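PDB 3RRI: Glyoxalase/bleomycin resistance protein/dioxygenase from Alicyclobacillus acidocaldarius subsp. acidocaldarius, which probably works as a metal-dependent enzyme of the vicinal oxygen chelate (glyoxalase) superfamily, possibly a dioxygenase, with its substrate not established. Local coordinates for residues Y24-T29 and G92-H97; P40-L45 and Q51-L56; L45-D50 and N121-K126; I73-K78 and D82-L87. All blocks are in the same frame, centred on the assembly; numbering follows the deposited sequence. Where two conformers were deposited one is given.

Contact 1 (Y24-T29 and G92-H97); sequences YDFYVT and GIPFYH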
# COMPACT_ATOMS: atom_id res chain seq x y z
N TYR A 24 -28.76 -10.18 -13.64
CA TYR A 24 -27.77 -11.18 -13.25
C TYR A 24 -27.03 -11.78 -14.45
O TYR A 24 -25.81 -11.83 -14.44
CB TYR A 24 -28.42 -12.30 -12.42
CG TYR A 24 -27.48 -13.45 -12.13
CD1 TYR A 24 -26.68 -13.46 -11.00
CD2 TYR A 24 -27.36 -14.53 -13.01
CE1 TYR A 24 -25.81 -14.49 -10.74
CE2 TYR A 24 -26.50 -15.58 -12.76
CZ TYR A 24 -25.72 -15.57 -11.62
OH TYR A 24 -24.86 -16.63 -11.40
N ASP A 25 -27.79 -12.20 -15.47
CA ASP A 25 -27.22 -12.79 -16.69
C ASP A 25 -26.23 -11.82 -17.34
O ASP A 25 -25.14 -12.22 -17.78
CB ASP A 25 -28.33 -13.14 -17.70
CG ASP A 25 -29.28 -14.26 -17.20
OD1 ASP A 25 -28.99 -14.96 -16.20
OD2 ASP A 25 -30.34 -14.43 -17.86
N PHE A 26 -26.58 -10.54 -17.36
CA PHE A 26 -25.75 -9.53 -17.98
C PHE A 26 -24.51 -9.26 -17.12
O PHE A 26 -23.37 -9.34 -17.59
CB PHE A 26 -26.53 -8.25 -18.20
CG PHE A 26 -25.73 -7.18 -18.88
CD1 PHE A 26 -25.66 -7.13 -20.28
CD2 PHE A 26 -25.01 -6.23 -18.14
CE1 PHE A 26 -24.91 -6.17 -20.89
CE2 PHE A 26 -24.27 -5.26 -18.75
CZ PHE A 26 -24.20 -5.24 -20.15
N TYR A 27 -24.72 -8.86 -15.87
CA TYR A 27 -23.62 -8.36 -15.07
C TYR A 27 -22.69 -9.45 -14.52
O TYR A 27 -21.52 -9.22 -14.41
CB TYR A 27 -24.15 -7.52 -13.88
CG TYR A 27 -24.60 -6.16 -14.36
CD1 TYR A 27 -23.67 -5.18 -14.67
CD2 TYR A 27 -25.96 -5.86 -14.56
CE1 TYR A 27 -24.05 -3.96 -15.17
CE2 TYR A 27 -26.36 -4.62 -15.09
CZ TYR A 27 -25.40 -3.66 -15.38
OH TYR A 27 -25.76 -2.44 -15.87
N VAL A 28 -23.25 -10.58 -14.14
CA VAL A 28 -22.47 -11.65 -13.54
C VAL A 28 -22.02 -12.60 -14.65
O VAL A 28 -20.83 -12.70 -14.94
CB VAL A 28 -23.25 -12.40 -12.46
CG1 VAL A 28 -22.46 -13.55 -11.92
CG2 VAL A 28 -23.68 -11.44 -11.31
N THR A 29 -22.95 -13.27 -15.30
CA THR A 29 -22.56 -14.32 -16.23
C THR A 29 -21.73 -13.78 -17.39
O THR A 29 -20.69 -14.36 -17.71
CB THR A 29 -23.77 -15.07 -16.80
OG1 THR A 29 -24.57 -15.59 -15.72
CG2 THR A 29 -23.31 -16.27 -17.67
N GLY A 92 -20.05 -11.69 -26.52
CA GLY A 92 -21.21 -11.21 -27.23
C GLY A 92 -22.05 -10.19 -26.46
O GLY A 92 -23.27 -10.14 -26.59
N ILE A 93 -21.38 -9.35 -25.67
CA ILE A 93 -22.10 -8.34 -24.88
C ILE A 93 -22.44 -7.18 -25.78
O ILE A 93 -21.58 -6.72 -26.53
CB ILE A 93 -21.30 -7.82 -23.66
CG1 ILE A 93 -20.82 -8.99 -22.81
CG2 ILE A 93 -22.18 -6.82 -22.86
CD1 ILE A 93 -20.12 -8.58 -21.48
N PRO A 94 -23.70 -6.69 -25.75
CA PRO A 94 -24.00 -5.67 -26.74
C PRO A 94 -23.24 -4.39 -26.50
O PRO A 94 -23.20 -3.92 -25.37
CB PRO A 94 -25.52 -5.42 -26.56
CG PRO A 94 -26.02 -6.57 -25.85
CD PRO A 94 -24.90 -7.23 -25.10
N PHE A 95 -22.67 -3.83 -27.56
CA PHE A 95 -22.11 -2.49 -27.56
C PHE A 95 -23.15 -1.45 -28.01
O PHE A 95 -23.90 -1.66 -28.97
CB PHE A 95 -20.91 -2.40 -28.50
CG PHE A 95 -19.68 -3.05 -27.96
CD1 PHE A 95 -19.59 -4.43 -27.86
CD2 PHE A 95 -18.59 -2.30 -27.54
CE1 PHE A 95 -18.42 -5.05 -27.35
CE2 PHE A 95 -17.45 -2.91 -27.03
CZ PHE A 95 -17.38 -4.29 -26.92
N TYR A 96 -23.21 -0.33 -27.29
CA TYR A 96 -23.88 0.87 -27.74
C TYR A 96 -22.97 1.66 -28.67
O TYR A 96 -23.42 2.26 -29.67
CB TYR A 96 -24.29 1.74 -26.53
CG TYR A 96 -24.99 2.99 -26.92
CD1 TYR A 96 -26.31 2.96 -27.38
CD2 TYR A 96 -24.35 4.23 -26.86
CE1 TYR A 96 -26.96 4.13 -27.76
CE2 TYR A 96 -24.98 5.39 -27.24
CZ TYR A 96 -26.29 5.33 -27.69
OH TYR A 96 -26.92 6.50 -28.06
N HIS A 97 -21.69 1.72 -28.32
CA HIS A 97 -20.67 2.38 -29.13
C HIS A 97 -19.38 1.57 -29.08
O HIS A 97 -18.86 1.28 -28.01
CB HIS A 97 -20.44 3.82 -28.65
CG HIS A 97 -19.88 4.73 -29.70
ND1 HIS A 97 -18.61 4.57 -30.22
CD2 HIS A 97 -20.40 5.81 -30.34
CE1 HIS A 97 -18.38 5.51 -31.13
NE2 HIS A 97 -19.45 6.26 -31.22
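In the helical turn that brings Phe26 up to Ile93, the carbonyl oxygen Tyr24 O takes two backbone donors: Val28 N at 2.9 Å in the usual i to i+4 bond, and Thr29 N more weakly at 3.3 Å, where the turn widens to a pi-type step. No polar bond crosses between 24-29 and 92-97; the contact itself is apolar. Phe26 is the one residue of its segment that reaches over. Its CG stands opposite the backbone nitrogen (chi1 -179°), which carries the ring out of the helix so that the CE1 end runs into the branched methyl of Ile93, with Phe26 CE1 3.4 Å from Ile93 CG2, a tight approach for two carbons. The two side chains cross at roughly a right angle, and the methyl comes in obliquely to the ring. Pro94 adds a looser touch at the ring's edge, close to its plane, with Pro94 CD 4.3 Å from Phe26 CE1. On the helix side the ring of Phe26 also lies over its own neighbour, Phe26 CD2 sitting 3.5 Å above the centre of the Tyr27 ring. Tyr27 in turn points away from 92-97, and its hydroxyl bonds to Asp117. Asp117 and Pro118 also pack on Phe26, while Leu31 meets Ile93. On the far side, Gly92, with phi 71°, ends helix 78-90 in a Schellman motif, and the chain then heads for strand 95-98 with Ile93 turned inward. The result is buried helix-to-loop packing, joining helix 20-30 to the exit of helix 78-90 within the vicinal oxygen chelate fold.

Contact 2 (P40-L45 and Q51-L56); sequences PDRITL and QLVCHL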
# COMPACT_ATOMS: atom_id res chain seq x y z
N PRO A 40 -35.95 -9.57 -3.12
CA PRO A 40 -37.02 -9.57 -4.12
C PRO A 40 -37.01 -8.35 -5.04
O PRO A 40 -37.46 -8.44 -6.19
CB PRO A 40 -38.29 -9.60 -3.25
CG PRO A 40 -37.88 -10.33 -2.07
CD PRO A 40 -36.47 -9.87 -1.77
N ASP A 41 -36.53 -7.23 -4.54
CA ASP A 41 -36.60 -5.96 -5.27
C ASP A 41 -35.24 -5.45 -5.80
O ASP A 41 -35.20 -4.40 -6.44
CB ASP A 41 -37.28 -4.88 -4.41
CG ASP A 41 -36.45 -4.43 -3.21
OD1 ASP A 41 -35.38 -5.01 -2.93
OD2 ASP A 41 -36.87 -3.46 -2.53
N ARG A 42 -34.16 -6.18 -5.54
CA ARG A 42 -32.85 -5.74 -6.01
C ARG A 42 -31.79 -6.81 -5.94
O ARG A 42 -31.91 -7.75 -5.19
CB ARG A 42 -32.37 -4.53 -5.19
CG ARG A 42 -31.93 -4.89 -3.75
CD ARG A 42 -31.81 -3.70 -2.83
NE ARG A 42 -33.11 -3.19 -2.41
CZ ARG A 42 -33.32 -2.06 -1.76
NH1 ARG A 42 -32.30 -1.26 -1.44
NH2 ARG A 42 -34.56 -1.70 -1.48
N ILE A 43 -30.75 -6.68 -6.77
CA ILE A 43 -29.52 -7.47 -6.60
C ILE A 43 -28.34 -6.52 -6.47
O ILE A 43 -28.33 -5.44 -7.06
CB ILE A 43 -29.24 -8.48 -7.75
CG1 ILE A 43 -29.01 -7.76 -9.08
CG2 ILE A 43 -30.38 -9.49 -7.85
CD1 ILE A 43 -28.50 -8.70 -10.16
N THR A 44 -27.37 -6.92 -5.65
CA THR A 44 -26.16 -6.13 -5.43
C THR A 44 -24.93 -6.84 -5.94
O THR A 44 -24.82 -8.07 -5.87
CB THR A 44 -25.97 -5.77 -3.93
OG1 THR A 44 -25.47 -6.90 -3.20
CG2 THR A 44 -27.30 -5.28 -3.37
N LEU A 45 -24.01 -6.06 -6.49
CA LEU A 45 -22.93 -6.60 -7.29
C LEU A 45 -21.63 -5.95 -6.90
O LEU A 45 -21.58 -4.76 -6.61
CB LEU A 45 -23.19 -6.31 -8.74
CG LEU A 45 -24.45 -6.87 -9.35
CD1 LEU A 45 -24.71 -6.16 -10.70
CD2 LEU A 45 -24.34 -8.35 -9.54
N GLN A 51 -19.66 -0.90 -5.79
CA GLN A 51 -20.93 -1.58 -5.66
C GLN A 51 -21.94 -1.06 -6.69
O GLN A 51 -22.18 0.15 -6.77
CB GLN A 51 -21.53 -1.38 -4.24
CG GLN A 51 -22.80 -2.18 -4.06
CD GLN A 51 -23.65 -1.73 -2.87
OE1 GLN A 51 -23.87 -0.55 -2.63
NE2 GLN A 51 -24.18 -2.71 -2.17
N LEU A 52 -22.53 -1.98 -7.47
CA LEU A 52 -23.65 -1.63 -8.35
C LEU A 52 -24.88 -2.34 -7.81
O LEU A 52 -24.83 -3.51 -7.46
CB LEU A 52 -23.35 -2.09 -9.80
CG LEU A 52 -24.40 -1.70 -10.82
CD1 LEU A 52 -24.53 -0.18 -11.05
CD2 LEU A 52 -24.05 -2.44 -12.17
N VAL A 53 -26.01 -1.63 -7.73
CA VAL A 53 -27.25 -2.21 -7.27
C VAL A 53 -28.27 -1.99 -8.38
O VAL A 53 -28.52 -0.85 -8.80
CB VAL A 53 -27.77 -1.58 -5.97
CG1 VAL A 53 -29.08 -2.22 -5.59
CG2 VAL A 53 -26.75 -1.65 -4.77
N CYS A 54 -28.83 -3.12 -8.84
CA CYS A 54 -29.86 -3.12 -9.84
C CYS A 54 -31.20 -3.26 -9.12
O CYS A 54 -31.48 -4.29 -8.47
CB CYS A 54 -29.67 -4.30 -10.76
SG CYS A 54 -28.19 -4.26 -11.82
N HIS A 55 -31.98 -2.21 -9.22
CA HIS A 55 -33.30 -2.14 -8.59
C HIS A 55 -34.43 -2.53 -9.56
O HIS A 55 -34.54 -1.94 -10.65
CB HIS A 55 -33.55 -0.72 -8.10
CG HIS A 55 -32.71 -0.33 -6.95
ND1 HIS A 55 -33.03 -0.65 -5.65
CD2 HIS A 55 -31.53 0.32 -6.91
CE1 HIS A 55 -32.07 -0.20 -4.86
NE2 HIS A 55 -31.16 0.41 -5.60
N LEU A 56 -35.27 -3.48 -9.15
CA LEU A 56 -36.40 -3.92 -9.97
C LEU A 56 -37.33 -2.73 -10.18
O LEU A 56 -37.88 -2.16 -9.21
CB LEU A 56 -37.13 -5.08 -9.31
CG LEU A 56 -38.37 -5.60 -10.06
CD1 LEU A 56 -37.94 -6.25 -11.42
CD2 LEU A 56 -39.14 -6.58 -9.18
O HOH W 1 -35.44 -1.81 -5.23
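Between Ile43 and Cys54 a pair of backbone hydrogen bonds, each 3.0 Å (Ile43 N to Cys54 O, Cys54 N to Ile43 O), sets the antiparallel register. Leu45 and Leu52 form the next hydrogen-bonded pair, and Leu56 N reaches Asp41 O at 2.9 Å. Apolar contacts gather on the face of Ile43, Leu45, Leu52 and Cys54: Leu45 CD1 lies 4.1 Å from both Leu52 CD2 and Cys54 SG, and Tyr27 of helix 20-30 covers the three. The face of Arg42, Thr44, Val53 and His55 is largely polar, though Val53 CG2 packs on Thr44 CG2 at 3.9 Å. Bent at chi3 (75°), Arg42 grips Asp41 side-on, NE to OD1 at 3.0 Å and NH2 to OD2 at 3.1 Å, flat with the guanidinium but out of the carboxylate plane. His55 CE1 sits 3.5 Å above the guanidinium, off-centre toward its rim, with Arg42 NH1 at the imidazole edge. A water donates to Asp41 O and bonds His55 ND1. Tyr67 of the third subunit bonds Arg42 NH2, its Tyr135 O takes Thr44 OG1 and Gln51 NE2, and its Lys126 bonds Gln51 OE1. The hairpin is thus two-sided, greasy toward its own helix and largely polar toward another subunit.

Contact 3 (L45-D50 and N121-K126); sequences LDFFGD and NLLEFK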
# COMPACT_ATOMS: atom_id res chain seq x y z
N LEU A 45 -24.01 -6.06 -6.49
CA LEU A 45 -22.93 -6.60 -7.29
C LEU A 45 -21.63 -5.95 -6.90
O LEU A 45 -21.58 -4.76 -6.61
CB LEU A 45 -23.19 -6.31 -8.74
CG LEU A 45 -24.45 -6.87 -9.35
CD1 LEU A 45 -24.71 -6.16 -10.70
CD2 LEU A 45 -24.34 -8.35 -9.54
N ASP A 46 -20.55 -6.73 -6.93
CA ASP A 46 -19.20 -6.22 -6.84
C ASP A 46 -18.86 -5.96 -8.31
O ASP A 46 -18.60 -6.89 -9.11
CB ASP A 46 -18.28 -7.23 -6.15
CG ASP A 46 -16.81 -6.93 -6.30
OD1 ASP A 46 -16.44 -6.03 -7.09
OD2 ASP A 46 -16.00 -7.62 -5.61
N PHE A 47 -18.91 -4.67 -8.65
CA PHE A 47 -18.74 -4.18 -10.01
C PHE A 47 -17.32 -3.57 -10.06
O PHE A 47 -17.10 -2.40 -9.72
CB PHE A 47 -19.84 -3.16 -10.32
CG PHE A 47 -19.70 -2.49 -11.66
CD1 PHE A 47 -20.29 -3.05 -12.77
CD2 PHE A 47 -19.06 -1.27 -11.78
CE1 PHE A 47 -20.19 -2.41 -14.01
CE2 PHE A 47 -18.97 -0.61 -12.99
CZ PHE A 47 -19.53 -1.20 -14.12
N PHE A 48 -16.33 -4.39 -10.44
CA PHE A 48 -14.93 -3.96 -10.53
C PHE A 48 -14.40 -3.37 -9.22
O PHE A 48 -13.50 -2.53 -9.20
CB PHE A 48 -14.73 -2.95 -11.69
CG PHE A 48 -15.11 -3.49 -13.03
CD1 PHE A 48 -14.13 -4.05 -13.84
CD2 PHE A 48 -16.41 -3.49 -13.49
CE1 PHE A 48 -14.48 -4.57 -15.10
CE2 PHE A 48 -16.75 -4.00 -14.76
CZ PHE A 48 -15.75 -4.52 -15.55
N GLY A 49 -14.98 -3.84 -8.11
CA GLY A 49 -14.54 -3.42 -6.78
C GLY A 49 -15.39 -2.32 -6.17
O GLY A 49 -15.21 -2.01 -4.98
N ASP A 50 -16.25 -1.71 -6.96
CA ASP A 50 -17.28 -0.76 -6.45
C ASP A 50 -18.61 -1.53 -6.35
O ASP A 50 -18.68 -2.72 -6.67
CB ASP A 50 -17.34 0.47 -7.33
CG ASP A 50 -16.10 1.31 -7.18
OD1 ASP A 50 -15.81 1.78 -6.07
OD2 ASP A 50 -15.36 1.54 -8.14
N ASN A 121 -29.41 0.86 -19.67
CA ASN A 121 -28.34 1.57 -18.97
C ASN A 121 -27.04 1.51 -19.76
O ASN A 121 -26.69 0.42 -20.27
CB ASN A 121 -28.10 0.98 -17.59
CG ASN A 121 -29.28 1.20 -16.67
OD1 ASN A 121 -29.58 2.33 -16.31
ND2 ASN A 121 -29.96 0.13 -16.35
N LEU A 122 -26.37 2.64 -19.86
CA LEU A 122 -25.12 2.74 -20.64
C LEU A 122 -23.89 2.65 -19.72
O LEU A 122 -23.76 3.45 -18.77
CB LEU A 122 -25.08 4.02 -21.44
CG LEU A 122 -26.10 4.18 -22.59
CD1 LEU A 122 -25.91 5.53 -23.24
CD2 LEU A 122 -26.03 3.04 -23.65
N LEU A 123 -23.01 1.69 -20.01
CA LEU A 123 -21.75 1.48 -19.33
C LEU A 123 -20.66 2.02 -20.22
O LEU A 123 -20.53 1.55 -21.36
CB LEU A 123 -21.51 0.01 -19.09
CG LEU A 123 -22.38 -0.71 -18.05
CD1 LEU A 123 -23.78 -0.83 -18.56
CD2 LEU A 123 -21.78 -2.06 -17.70
N GLU A 124 -19.87 2.95 -19.71
CA GLU A 124 -18.72 3.44 -20.46
C GLU A 124 -17.43 3.07 -19.75
O GLU A 124 -17.29 3.27 -18.53
CB GLU A 124 -18.76 4.95 -20.65
CG GLU A 124 -17.58 5.43 -21.51
CD GLU A 124 -17.39 6.94 -21.58
OE1 GLU A 124 -17.87 7.67 -20.67
OE2 GLU A 124 -16.75 7.40 -22.57
N PHE A 125 -16.47 2.52 -20.48
CA PHE A 125 -15.15 2.21 -19.96
C PHE A 125 -14.14 3.05 -20.68
O PHE A 125 -14.29 3.25 -21.89
CB PHE A 125 -14.85 0.72 -20.06
CG PHE A 125 -15.83 -0.10 -19.30
CD1 PHE A 125 -15.66 -0.27 -17.92
CD2 PHE A 125 -16.95 -0.63 -19.88
CE1 PHE A 125 -16.58 -0.99 -17.16
CE2 PHE A 125 -17.87 -1.35 -19.13
CZ PHE A 125 -17.68 -1.51 -17.76
N LYS A 126 -13.16 3.57 -19.96
CA LYS A 126 -12.24 4.54 -20.50
C LYS A 126 -10.79 4.22 -20.12
O LYS A 126 -10.52 3.58 -19.12
CB LYS A 126 -12.53 5.96 -19.97
CG LYS A 126 -13.89 6.53 -20.31
CD LYS A 126 -13.98 8.04 -20.03
CE LYS A 126 -14.35 8.28 -18.54
NZ LYS A 126 -14.71 9.75 -18.29
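Phe47 and Phe48, consecutive residues at the tip of a hairpin, reach across to Leu123 and Phe125 on strand 122-128. The backbones stay apart, with Phe47 CA about 11.3 Å from Leu123 CA and no hydrogen bond between the segments, so side chains make the whole contact between the two. The buried part is where Phe47 meets Leu123 and Phe125. A chi1 of 175° sets the Phe47 ring beside its own carbonyl carbon, carrying it toward the strand: Phe47 CE1 meets Leu123 CD2 at 4.0 Å, the methyl lying at the ring's edge, and Phe47 CZ comes 4.1 Å from Phe125 CZ as those two side chains approach from opposite directions. Phe48 CD2 lies over the centre of one face of the Phe47 ring, 3.7 Å above its plane. Phe48 itself is the partly exposed side, though it touches no less closely: its CE2 is 3.9 Å from Phe125 CE1, the ring planes inclined at 53°, neither stacked nor edge-to-face, and Arg132 of the fourth subunit packs on it. The tip that presents both rings is a type I' turn, closed by Asp50 N to Phe47 O at 3.0 Å with Phe47 N to Asp50 O at 2.8 Å as its companion, and Asp46 OD1 accepts Gly49 N at 2.8 Å in an Asx motif. The tip thus packs its rings on side chains of strands 70-74 and 122-128, Ile73 lying against Phe47, and helix 20-30 reaches the same spot through Tyr27 on Leu123.

Contact 4 (I73-K78 and D82-L87); sequences ITFRDK and DNLYKL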
# COMPACT_ATOMS: atom_id res chain seq x y z
N ILE A 73 -15.99 2.37 -15.42
CA ILE A 73 -14.67 2.41 -14.81
C ILE A 73 -13.68 3.04 -15.76
O ILE A 73 -13.72 2.75 -16.97
CB ILE A 73 -14.17 1.00 -14.42
CG1 ILE A 73 -15.22 0.26 -13.58
CG2 ILE A 73 -12.81 1.10 -13.74
CD1 ILE A 73 -15.57 0.91 -12.17
N THR A 74 -12.79 3.86 -15.24
CA THR A 74 -11.62 4.37 -15.97
C THR A 74 -10.41 3.64 -15.44
O THR A 74 -10.12 3.64 -14.25
CB THR A 74 -11.50 5.87 -15.82
OG1 THR A 74 -12.70 6.47 -16.26
CG2 THR A 74 -10.26 6.46 -16.55
N PHE A 75 -9.74 2.90 -16.33
CA PHE A 75 -8.66 2.05 -15.92
C PHE A 75 -7.31 2.75 -16.06
O PHE A 75 -7.04 3.35 -17.09
CB PHE A 75 -8.60 0.78 -16.81
CG PHE A 75 -9.79 -0.10 -16.66
CD1 PHE A 75 -9.94 -0.90 -15.52
CD2 PHE A 75 -10.78 -0.13 -17.64
CE1 PHE A 75 -11.05 -1.69 -15.39
CE2 PHE A 75 -11.88 -0.93 -17.50
CZ PHE A 75 -12.04 -1.69 -16.37
N ARG A 76 -6.47 2.66 -15.04
CA ARG A 76 -5.12 3.24 -15.12
C ARG A 76 -4.26 2.43 -16.09
O ARG A 76 -3.46 3.01 -16.83
CB ARG A 76 -4.40 3.32 -13.77
CG ARG A 76 -3.15 4.23 -13.87
CD ARG A 76 -2.68 4.74 -12.52
NE ARG A 76 -3.72 5.44 -11.76
CZ ARG A 76 -3.71 6.74 -11.41
NH1 ARG A 76 -2.70 7.54 -11.76
NH2 ARG A 76 -4.73 7.23 -10.69
N ASP A 77 -4.40 1.13 -16.03
CA ASP A 77 -3.58 0.18 -16.81
C ASP A 77 -4.31 -0.18 -18.08
O ASP A 77 -5.35 -0.80 -18.05
CB ASP A 77 -3.35 -1.07 -15.94
CG ASP A 77 -2.34 -2.07 -16.54
OD1 ASP A 77 -2.00 -1.98 -17.76
OD2 ASP A 77 -1.90 -2.96 -15.75
N LYS A 78 -3.76 0.18 -19.23
CA LYS A 78 -4.42 -0.18 -20.46
C LYS A 78 -4.72 -1.67 -20.64
O LYS A 78 -5.69 -2.02 -21.29
CB LYS A 78 -3.60 0.27 -21.67
CG LYS A 78 -4.40 0.17 -22.95
CD LYS A 78 -3.87 0.97 -24.08
CE LYS A 78 -5.02 1.31 -25.05
NZ LYS A 78 -5.54 0.12 -25.80
N ASP A 82 -8.10 -3.22 -22.22
CA ASP A 82 -8.04 -4.13 -23.38
C ASP A 82 -8.65 -5.50 -23.06
O ASP A 82 -9.36 -6.07 -23.87
CB ASP A 82 -6.60 -4.35 -23.85
CG ASP A 82 -5.95 -3.10 -24.44
OD1 ASP A 82 -6.64 -2.09 -24.66
OD2 ASP A 82 -4.72 -3.16 -24.65
N ASN A 83 -8.35 -6.04 -21.87
CA ASN A 83 -8.95 -7.28 -21.44
C ASN A 83 -10.47 -7.22 -21.41
O ASN A 83 -11.14 -8.17 -21.74
CB ASN A 83 -8.48 -7.66 -20.03
CG ASN A 83 -7.05 -8.18 -19.99
OD1 ASN A 83 -6.42 -8.39 -21.04
ND2 ASN A 83 -6.52 -8.37 -18.78
N LEU A 84 -11.01 -6.11 -20.92
CA LEU A 84 -12.47 -6.01 -20.81
C LEU A 84 -13.12 -5.88 -22.17
O LEU A 84 -14.14 -6.48 -22.42
CB LEU A 84 -12.85 -4.83 -19.89
CG LEU A 84 -14.36 -4.63 -19.68
CD1 LEU A 84 -14.99 -5.86 -18.99
CD2 LEU A 84 -14.66 -3.31 -18.89
N TYR A 85 -12.49 -5.12 -23.06
CA TYR A 85 -13.02 -5.06 -24.43
C TYR A 85 -13.07 -6.45 -25.07
O TYR A 85 -14.05 -6.81 -25.70
CB TYR A 85 -12.15 -4.14 -25.23
CG TYR A 85 -12.54 -3.99 -26.69
CD1 TYR A 85 -13.64 -3.25 -27.05
CD2 TYR A 85 -11.77 -4.57 -27.70
CE1 TYR A 85 -14.01 -3.09 -28.35
CE2 TYR A 85 -12.13 -4.41 -29.01
CZ TYR A 85 -13.24 -3.67 -29.34
OH TYR A 85 -13.67 -3.46 -30.62
N LYS A 86 -11.99 -7.20 -24.91
CA LYS A 86 -11.89 -8.54 -25.50
C LYS A 86 -12.96 -9.44 -24.88
O LYS A 86 -13.61 -10.23 -25.56
CB LYS A 86 -10.50 -9.12 -25.25
CG LYS A 86 -10.32 -10.56 -25.71
CD LYS A 86 -8.90 -11.06 -25.45
CE LYS A 86 -8.78 -12.59 -25.50
NZ LYS A 86 -7.58 -13.04 -24.74
N LEU A 87 -13.17 -9.30 -23.57
CA LEU A 87 -14.18 -10.08 -22.91
C LEU A 87 -15.57 -9.81 -23.49
O LEU A 87 -16.33 -10.75 -23.79
CB LEU A 87 -14.16 -9.75 -21.40
CG LEU A 87 -15.19 -10.43 -20.47
CD1 LEU A 87 -14.69 -10.49 -18.98
CD2 LEU A 87 -16.56 -9.80 -20.48
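Lys78 and Asp82 stand one turn apart at the start of helix 78-90, where Asp82 N gives its hydrogen to Lys78 O at 2.8 Å and 168°, a nearly straight first-turn bond. The same pair is tied again through side chains, by a salt bridge. Lys78 runs extended until its last torsion (chi4 -69°) folds the amine back, and NZ meets Asp82 OD1 at 2.7 Å on the syn lone pair, the side of the other oxygen. The aliphatic part of the lysine passes along the carboxylate too, its CG 3.6 Å from Asp82 OD1. Glu111 offers NZ a second, long and weak partner. Further in, Phe75 and Leu84 meet at about a right angle: Leu84 CD2 comes to the edge of the Phe75 ring, 3.9 Å from its CE2, while Ile73 CG2 lies over one face of that ring, offset toward the rim. Just before the helix, Asp77 sits at the N-cap and its OD1 takes Lys79 N. On the strand side, Ile73 and Thr74 continue the sheet into the third subunit by antiparallel pairing. Chemically, the contact divides in two: a salt bridge spanning one turn, i to i+4, on the partly exposed side, and a buried hydrocarbon patch joining the helix to the chain that leads into it after 73-74. The carboxylate of Asp77, at the N-cap, probably also meets the helix dipole favourably.

From the N terminus, 24-29 opens the loop that contact 1 closes only at 92-97. Inside it, contact 2 closes the short turn between hairpin strands 42-47 and 50-56, and its Leu45 is also part of contact 3, which starts at 45-50 and finishes at 121-126. Contact 3 therefore crosses both contacts 1 and 2. Contact 4 is local, joining strand 70-74 and the loop after it to helix 78-90, and lies nested within contacts 1 and 3; it follows contact 2 in series. Through Tyr27, helix 20-30 touches both sheets, and strand 122-128 runs beside strand 70-74, so contacts 3 and 4 share a sheet.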